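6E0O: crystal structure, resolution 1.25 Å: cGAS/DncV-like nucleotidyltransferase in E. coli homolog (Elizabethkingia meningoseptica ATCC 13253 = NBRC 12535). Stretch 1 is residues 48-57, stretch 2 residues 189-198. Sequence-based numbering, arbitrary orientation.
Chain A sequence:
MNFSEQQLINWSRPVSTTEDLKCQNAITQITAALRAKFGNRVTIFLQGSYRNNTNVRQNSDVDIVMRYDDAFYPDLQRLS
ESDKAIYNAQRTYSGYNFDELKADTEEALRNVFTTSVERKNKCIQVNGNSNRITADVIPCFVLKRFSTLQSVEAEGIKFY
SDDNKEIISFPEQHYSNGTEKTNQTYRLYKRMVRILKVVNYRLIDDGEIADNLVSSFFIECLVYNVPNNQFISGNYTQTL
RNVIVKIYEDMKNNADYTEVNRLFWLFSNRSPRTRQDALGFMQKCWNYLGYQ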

ATOM      1  N   GLY A  48       1.905   0.657   3.855  1.00 12.74           N
ATOM      2  CA  GLY A  48       2.339   0.369   2.516  1.00 13.45           C
ATOM      3  C   GLY A  48       3.110  -0.934   2.408  1.00 12.36           C
ATOM      4  O   GLY A  48       3.006  -1.839   3.240  1.00 13.34           O
ATOM      5  N   SER A  49       3.900  -1.014   1.333  1.00 12.97           N
ATOM      6  CA  SER A  49       4.413  -2.300   0.879  1.00 14.19           C
ATOM      7  C   SER A  49       5.377  -2.941   1.868  1.00 13.69           C
ATOM      8  O   SER A  49       5.439  -4.171   1.944  1.00 13.79           O
ATOM      9  CB  SER A  49       5.100  -2.127  -0.474  1.00 16.94           C
ATOM     10  OG  SER A  49       6.214  -1.259  -0.345  1.00 20.16           O
ATOM     11  N   TYR A  50       6.156  -2.154   2.611  1.00 12.51           N
ATOM     12  CA  TYR A  50       7.011  -2.765   3.623  1.00 13.84           C
ATOM     13  C   TYR A  50       6.181  -3.304   4.781  1.00 14.45           C
ATOM     14  O   TYR A  50       6.513  -4.349   5.347  1.00 19.03           O
ATOM     15  CB  TYR A  50       8.061  -1.776   4.116  1.00 13.11           C
ATOM     16  CG  TYR A  50       9.264  -1.640   3.210  1.00 13.09           C
ATOM     17  CD1 TYR A  50       9.287  -0.701   2.192  1.00 13.16           C
ATOM     18  CD2 TYR A  50      10.382  -2.437   3.386  1.00 13.71           C
ATOM     19  CE1 TYR A  50      10.394  -0.555   1.375  1.00 13.47           C
ATOM     20  CE2 TYR A  50      11.497  -2.295   2.583  1.00 15.33           C
ATOM     21  CZ  TYR A  50      11.495  -1.364   1.572  1.00 13.34           C
ATOM     22  OH  TYR A  50      12.609  -1.238   0.778  1.00 14.60           O
ATOM     23  N   ARG A  51       5.105  -2.604   5.147  1.00 13.19           N
ATOM     24  CA  ARG A  51       4.240  -3.082   6.220  1.00 12.64           C
ATOM     25  C   ARG A  51       3.506  -4.356   5.808  1.00 12.40           C
ATOM     26  O   ARG A  51       3.417  -5.318   6.579  1.00 14.13           O
ATOM     27  CB  ARG A  51       3.227  -1.999   6.594  1.00 13.67           C
ATOM     28  CG  ARG A  51       2.253  -2.417   7.685  1.00 13.40           C
ATOM     29  CD  ARG A  51       2.920  -2.501   9.033  1.00 14.14           C
ATOM     30  NE  ARG A  51       2.038  -3.052  10.059  1.00 14.84           N
ATOM     31  CZ  ARG A  51       1.135  -2.350  10.739  1.00 13.17           C
ATOM     32  NH1 ARG A  51       0.961  -1.055  10.504  1.00 14.03           N
ATOM     33  NH2 ARG A  51       0.384  -2.949  11.647  1.00 13.51           N
ATOM     34  N   ASN A  52       2.960  -4.369   4.604  1.00 12.84           N
ATOM     35  CA  ASN A  52       2.143  -5.477   4.136  1.00 13.78           C
ATOM     36  C   ASN A  52       2.952  -6.551   3.425  1.00 12.85           C
ATOM     37  O   ASN A  52       2.379  -7.572   3.020  1.00 14.66           O
ATOM     38  CB  ASN A  52       1.049  -4.938   3.219  1.00 14.55           C
ATOM     39  CG  ASN A  52       0.233  -3.852   3.884  1.00 17.93           C
ATOM     40  OD1 ASN A  52      -0.185  -3.999   5.026  1.00 21.62           O
ATOM     41  ND2 ASN A  52       0.008  -2.756   3.173  1.00 19.61           N
ATOM     42  N   ASN A  53       4.257  -6.344   3.283  1.00 13.32           N
ATOM     43  CA  ASN A  53       5.172  -7.296   2.660  1.00 12.56           C
ATOM     44  C   ASN A  53       4.807  -7.593   1.206  1.00 12.77           C
ATOM     45  O   ASN A  53       4.767  -8.747   0.779  1.00 13.40           O
ATOM     46  CB  ASN A  53       5.304  -8.584   3.469  1.00 13.70           C
ATOM     47  CG  ASN A  53       6.589  -9.320   3.165  1.00 15.28           C
ATOM     48  OD1 ASN A  53       7.608  -8.706   2.826  1.00 18.20           O
ATOM     49  ND2 ASN A  53       6.558 -10.639   3.280  1.00 16.04           N
ATOM     50  N   THR A  54       4.585  -6.536   0.431  1.00 13.19           N
ATOM     51  CA  THR A  54       4.218  -6.668  -0.973  1.00 13.07           C
ATOM     52  C   THR A  54       5.206  -5.980  -1.915  1.00 13.80           C
ATOM     53  O   THR A  54       4.841  -5.662  -3.045  1.00 15.22           O
ATOM     54  CB  THR A  54       2.808  -6.122  -1.187  1.00 16.38           C
ATOM     55  OG1 THR A  54       2.779  -4.755  -0.765  1.00 20.50           O
ATOM     56  CG2 THR A  54       1.785  -6.925  -0.403  1.00 19.71           C
ATOM     57  N   ASN A  55       6.457  -5.790  -1.504  1.00 14.14           N
ATOM     58  CA  ASN A  55       7.441  -5.145  -2.367  1.00 14.55           C
ATOM     59  C   ASN A  55       7.933  -6.096  -3.448  1.00 14.36           C
ATOM     60  O   ASN A  55       8.248  -7.253  -3.171  1.00 17.70           O
ATOM     61  CB  ASN A  55       8.675  -4.763  -1.556  1.00 19.43           C
ATOM     62  CG  ASN A  55       8.536  -3.459  -0.853  1.00 22.00           C
ATOM     63  OD1 ASN A  55       8.145  -2.454  -1.445  1.00 24.42           O
ATOM     64  ND2 ASN A  55       8.854  -3.457   0.432  1.00 23.88           N
ATOM     65  N   VAL A  56       8.053  -5.589  -4.676  1.00 14.18           N
ATOM     66  CA  VAL A  56       8.537  -6.416  -5.779  1.00 14.54           C
ATOM     67  C   VAL A  56       9.675  -5.738  -6.530  1.00 15.69           C
ATOM     68  O   VAL A  56      10.074  -6.185  -7.612  1.00 20.37           O
ATOM     69  CB  VAL A  56       7.400  -6.805  -6.741  1.00 14.15           C
ATOM     70  CG1 VAL A  56       6.303  -7.536  -5.991  1.00 15.35           C
ATOM     71  CG2 VAL A  56       6.832  -5.574  -7.439  1.00 17.51           C
ATOM     72  N   ARG A  57      10.221  -4.673  -5.965  1.00 17.91           N
ATOM     73  CA  ARG A  57      11.319  -3.960  -6.594  1.00 21.93           C
ATOM     74  C   ARG A  57      12.459  -3.803  -5.606  1.00 21.81           C
ATOM     75  O   ARG A  57      12.246  -3.646  -4.401  1.00 25.44           O
ATOM     76  CB  ARG A  57      10.866  -2.597  -7.123  1.00 27.69           C
ATOM     77  CG  ARG A  57       9.871  -2.736  -8.265  1.00 33.28           C
ATOM     78  CD  ARG A  57       9.704  -1.452  -9.044  1.00 38.82           C
ATOM     79  NE  ARG A  57       9.987  -1.641 -10.468  1.00 43.41           N
ATOM     80  CZ  ARG A  57       9.666  -0.771 -11.419  1.00 44.71           C
ATOM     81  NH1 ARG A  57       9.035   0.350 -11.104  1.00 46.47           N
ATOM     82  NH2 ARG A  57       9.968  -1.027 -12.685  1.00 45.03           N
TER
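Stretch 2 189-198: YKRMVRILKV

Stretch 2 is helical from Tyr-189 to Val-198, part of a longer helix, with regular i to i+4 bonds such as Lys-197 N to Val-193 O at 2.9 Å. Stretch 1 opens with a weakly bonded helical turn, in which Asn-52 N reaches Gly-48 O at 2.9 Å, and then unwinds. Asn-53 leaves helical geometry with positive phi (60/49), while Thr-54 N still bonds to Ser-49 O at 2.9 Å. From the end of the turn onward the chain runs along the helix in the same general direction: Asn-52 meets Lys-190, Asn-53 and Thr-54 meet Arg-194, and Val-56 reaches Val-198. The backbones come nearest at Thr-54 and Arg-194, whose CA atoms are 5.8 Å apart.

The rule of this contact is that long cationic side chains of the helix read the carbonyls that the unwinding turn leaves free. Lys-190, all but fully extended, places NZ 2.8 Å from Asn-52 O; a water accepts from the same NZ at 2.7 Å. Arg-194 starts sideways, but its end comes nearer and grips one acceptor twice: NE and NH2 each donate to Asn-53 O at 2.9 Å, so the carbonyl lies at the guanidinium edge, near its plane. Lys-197, with chi3 in p, brings NZ to 2.8 Å from Thr-54 O and adds a weak bond to Thr-54 OG1 at 3.4 Å. Three successive carbonyls are thus served by three helix residues.

Apolar packing completes the fit. Val-56 points toward the helix, its CG1 3.6 Å from Arg-194 CB, its CG2 3.9 Å from Lys-197 CB and its CB 3.7 Å from Val-198 CG2. Thr-54 CG2 lies 4.2 Å from Val-193 CG1. Within stretch 1, Ser-49 OG donates to Asn-55 OD1 at 2.5 Å, tying the first turn to the segment that follows.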

ATOM      1  N   TYR A 189      -2.535 -15.367  -1.391  1.00 10.61           N
ATOM      2  CA  TYR A 189      -3.110 -14.032  -1.559  1.00 10.85           C
ATOM      3  C   TYR A 189      -2.011 -12.999  -1.859  1.00 10.48           C
ATOM      4  O   TYR A 189      -2.037 -12.310  -2.889  1.00 10.75           O
ATOM      5  CB  TYR A 189      -3.954 -13.622  -0.334  1.00 11.54           C
ATOM      6  CG  TYR A 189      -4.216 -12.132  -0.300  1.00 10.37           C
ATOM      7  CD1 TYR A 189      -4.862 -11.503  -1.356  1.00 11.31           C
ATOM      8  CD2 TYR A 189      -3.776 -11.351   0.758  1.00 11.28           C
ATOM      9  CE1 TYR A 189      -5.058 -10.145  -1.358  1.00 10.86           C
ATOM     10  CE2 TYR A 189      -3.972  -9.979   0.759  1.00 12.21           C
ATOM     11  CZ  TYR A 189      -4.617  -9.385  -0.296  1.00 11.65           C
ATOM     12  OH  TYR A 189      -4.796  -8.019  -0.289  1.00 13.50           O
ATOM     13  N   LYS A 190      -1.014 -12.882  -0.972  1.00  9.81           N
ATOM     14  CA  LYS A 190       0.004 -11.858  -1.196  1.00 10.03           C
ATOM     15  C   LYS A 190       0.921 -12.224  -2.354  1.00 10.28           C
ATOM     16  O   LYS A 190       1.433 -11.338  -3.038  1.00 11.15           O
ATOM     17  CB  LYS A 190       0.810 -11.576   0.073  1.00 12.34           C
ATOM     18  CG  LYS A 190      -0.017 -10.870   1.136  1.00 13.60           C
ATOM     19  CD  LYS A 190       0.795 -10.439   2.331  1.00 15.83           C
ATOM     20  CE  LYS A 190      -0.087  -9.717   3.338  1.00 18.10           C
ATOM     21  NZ  LYS A 190       0.718  -9.318   4.524  1.00 19.72           N
ATOM     22  N   ARG A 191       1.139 -13.520  -2.589  1.00 10.25           N
ATOM     23  CA  ARG A 191       1.950 -13.942  -3.728  1.00 10.32           C
ATOM     24  C   ARG A 191       1.308 -13.527  -5.043  1.00 10.53           C
ATOM     25  O   ARG A 191       2.002 -13.077  -5.959  1.00 10.73           O
ATOM     26  CB  ARG A 191       2.207 -15.446  -3.640  1.00 10.53           C
ATOM     27  CG  ARG A 191       3.192 -15.738  -2.538  1.00 11.11           C
ATOM     28  CD  ARG A 191       3.400 -17.195  -2.275  1.00 12.29           C
ATOM     29  NE  ARG A 191       4.174 -17.346  -1.045  1.00 13.29           N
ATOM     30  CZ  ARG A 191       4.520 -18.509  -0.523  1.00 14.29           C
ATOM     31  NH1 ARG A 191       4.173 -19.627  -1.140  1.00 16.86           N
ATOM     32  NH2 ARG A 191       5.195 -18.544   0.612  1.00 15.30           N
ATOM     33  N   MET A 192      -0.021 -13.631  -5.134  1.00 10.98           N
ATOM     34  CA  MET A 192      -0.730 -13.179  -6.325  1.00 10.49           C
ATOM     35  C   MET A 192      -0.706 -11.656  -6.449  1.00 10.18           C
ATOM     36  O   MET A 192      -0.545 -11.126  -7.554  1.00 11.05           O
ATOM     37  CB  MET A 192      -2.165 -13.700  -6.293  1.00 10.73           C
ATOM     38  CG  MET A 192      -2.253 -15.212  -6.456  1.00 11.71           C
ATOM     39  SD  MET A 192      -1.632 -15.791  -8.056  1.00 12.25           S
ATOM     40  CE  MET A 192      -0.526 -17.109  -7.569  1.00 13.88           C
ATOM     41  N   VAL A 193      -0.839 -10.936  -5.328  1.00 10.51           N
ATOM     42  CA  VAL A 193      -0.674  -9.484  -5.361  1.00 10.54           C
ATOM     43  C   VAL A 193       0.691  -9.131  -5.930  1.00 10.69           C
ATOM     44  O   VAL A 193       0.823  -8.257  -6.796  1.00 11.62           O
ATOM     45  CB  VAL A 193      -0.862  -8.884  -3.958  1.00 10.51           C
ATOM     46  CG1 VAL A 193      -0.384  -7.428  -3.920  1.00 11.14           C
ATOM     47  CG2 VAL A 193      -2.306  -8.981  -3.510  1.00 10.90           C
ATOM     48  N   ARG A 194       1.739  -9.793  -5.430  1.00 10.40           N
ATOM     49  CA  ARG A 194       3.085  -9.488  -5.901  1.00 10.96           C
ATOM     50  C   ARG A 194       3.229  -9.768  -7.393  1.00 10.31           C
ATOM     51  O   ARG A 194       3.825  -8.970  -8.123  1.00 11.56           O
ATOM     52  CB  ARG A 194       4.120 -10.240  -5.074  1.00 10.62           C
ATOM     53  CG  ARG A 194       4.156  -9.767  -3.634  1.00 10.65           C
ATOM     54  CD  ARG A 194       5.274 -10.488  -2.861  1.00 13.57           C
ATOM     55  NE  ARG A 194       4.979 -10.558  -1.437  1.00 13.07           N
ATOM     56  CZ  ARG A 194       4.784 -11.680  -0.749  1.00 12.26           C
ATOM     57  NH1 ARG A 194       4.869 -12.873  -1.332  1.00 13.32           N
ATOM     58  NH2 ARG A 194       4.514 -11.609   0.542  1.00 13.19           N
ATOM     59  N   ILE A 195       2.702 -10.898  -7.872  1.00 10.73           N
ATOM     60  CA  ILE A 195       2.784 -11.184  -9.305  1.00 10.54           C
ATOM     61  C   ILE A 195       2.124 -10.069 -10.106  1.00 11.42           C
ATOM     62  O   ILE A 195       2.664  -9.597 -11.110  1.00 11.57           O
ATOM     63  CB  ILE A 195       2.155 -12.549  -9.634  1.00 11.54           C
ATOM     64  CG1 ILE A 195       3.013 -13.690  -9.106  1.00 11.63           C
ATOM     65  CG2 ILE A 195       1.956 -12.682 -11.144  1.00 13.03           C
ATOM     66  CD1 ILE A 195       2.294 -15.028  -9.091  1.00 12.98           C
ATOM     67  N   LEU A 196       0.930  -9.656  -9.693  1.00 10.95           N
ATOM     68  CA  LEU A 196       0.219  -8.622 -10.432  1.00 10.67           C
ATOM     69  C   LEU A 196       0.920  -7.269 -10.343  1.00 11.10           C
ATOM     70  O   LEU A 196       0.849  -6.488 -11.293  1.00 11.89           O
ATOM     71  CB  LEU A 196      -1.237  -8.549  -9.973  1.00 11.19           C
ATOM     72  CG  LEU A 196      -2.066  -9.773 -10.389  1.00 12.18           C
ATOM     73  CD1 LEU A 196      -3.446  -9.701  -9.742  1.00 15.28           C
ATOM     74  CD2 LEU A 196      -2.221  -9.897 -11.887  1.00 14.50           C
ATOM     75  N   LYS A 197       1.598  -6.977  -9.228  1.00 11.15           N
ATOM     76  CA  LYS A 197       2.419  -5.768  -9.164  1.00 11.68           C
ATOM     77  C   LYS A 197       3.589  -5.846 -10.139  1.00 11.91           C
ATOM     78  O   LYS A 197       3.935  -4.851 -10.787  1.00 12.87           O
ATOM     79  CB  LYS A 197       2.900  -5.523  -7.730  1.00 11.59           C
ATOM     80  CG  LYS A 197       1.786  -5.072  -6.780  1.00 12.31           C
ATOM     81  CD  LYS A 197       2.277  -4.849  -5.356  1.00 13.00           C
ATOM     82  CE  LYS A 197       3.221  -3.674  -5.242  1.00 14.54           C
ATOM     83  NZ  LYS A 197       3.476  -3.326  -3.812  1.00 15.56           N
ATOM     84  N   VAL A 198       4.223  -7.014 -10.253  1.00 12.12           N
ATOM     85  CA  VAL A 198       5.287  -7.183 -11.241  1.00 12.69           C
ATOM     86  C   VAL A 198       4.752  -6.928 -12.644  1.00 12.13           C
ATOM     87  O   VAL A 198       5.365  -6.212 -13.442  1.00 13.28           O
ATOM     88  CB  VAL A 198       5.903  -8.584 -11.128  1.00 12.96           C
ATOM     89  CG1 VAL A 198       6.759  -8.899 -12.358  1.00 14.40           C
ATOM     90  CG2 VAL A 198       6.719  -8.710  -9.861  1.00 13.44           C
TER
HETATM   91  O   HOH W   1      -0.880  -7.284   5.354  1.00 18.05           O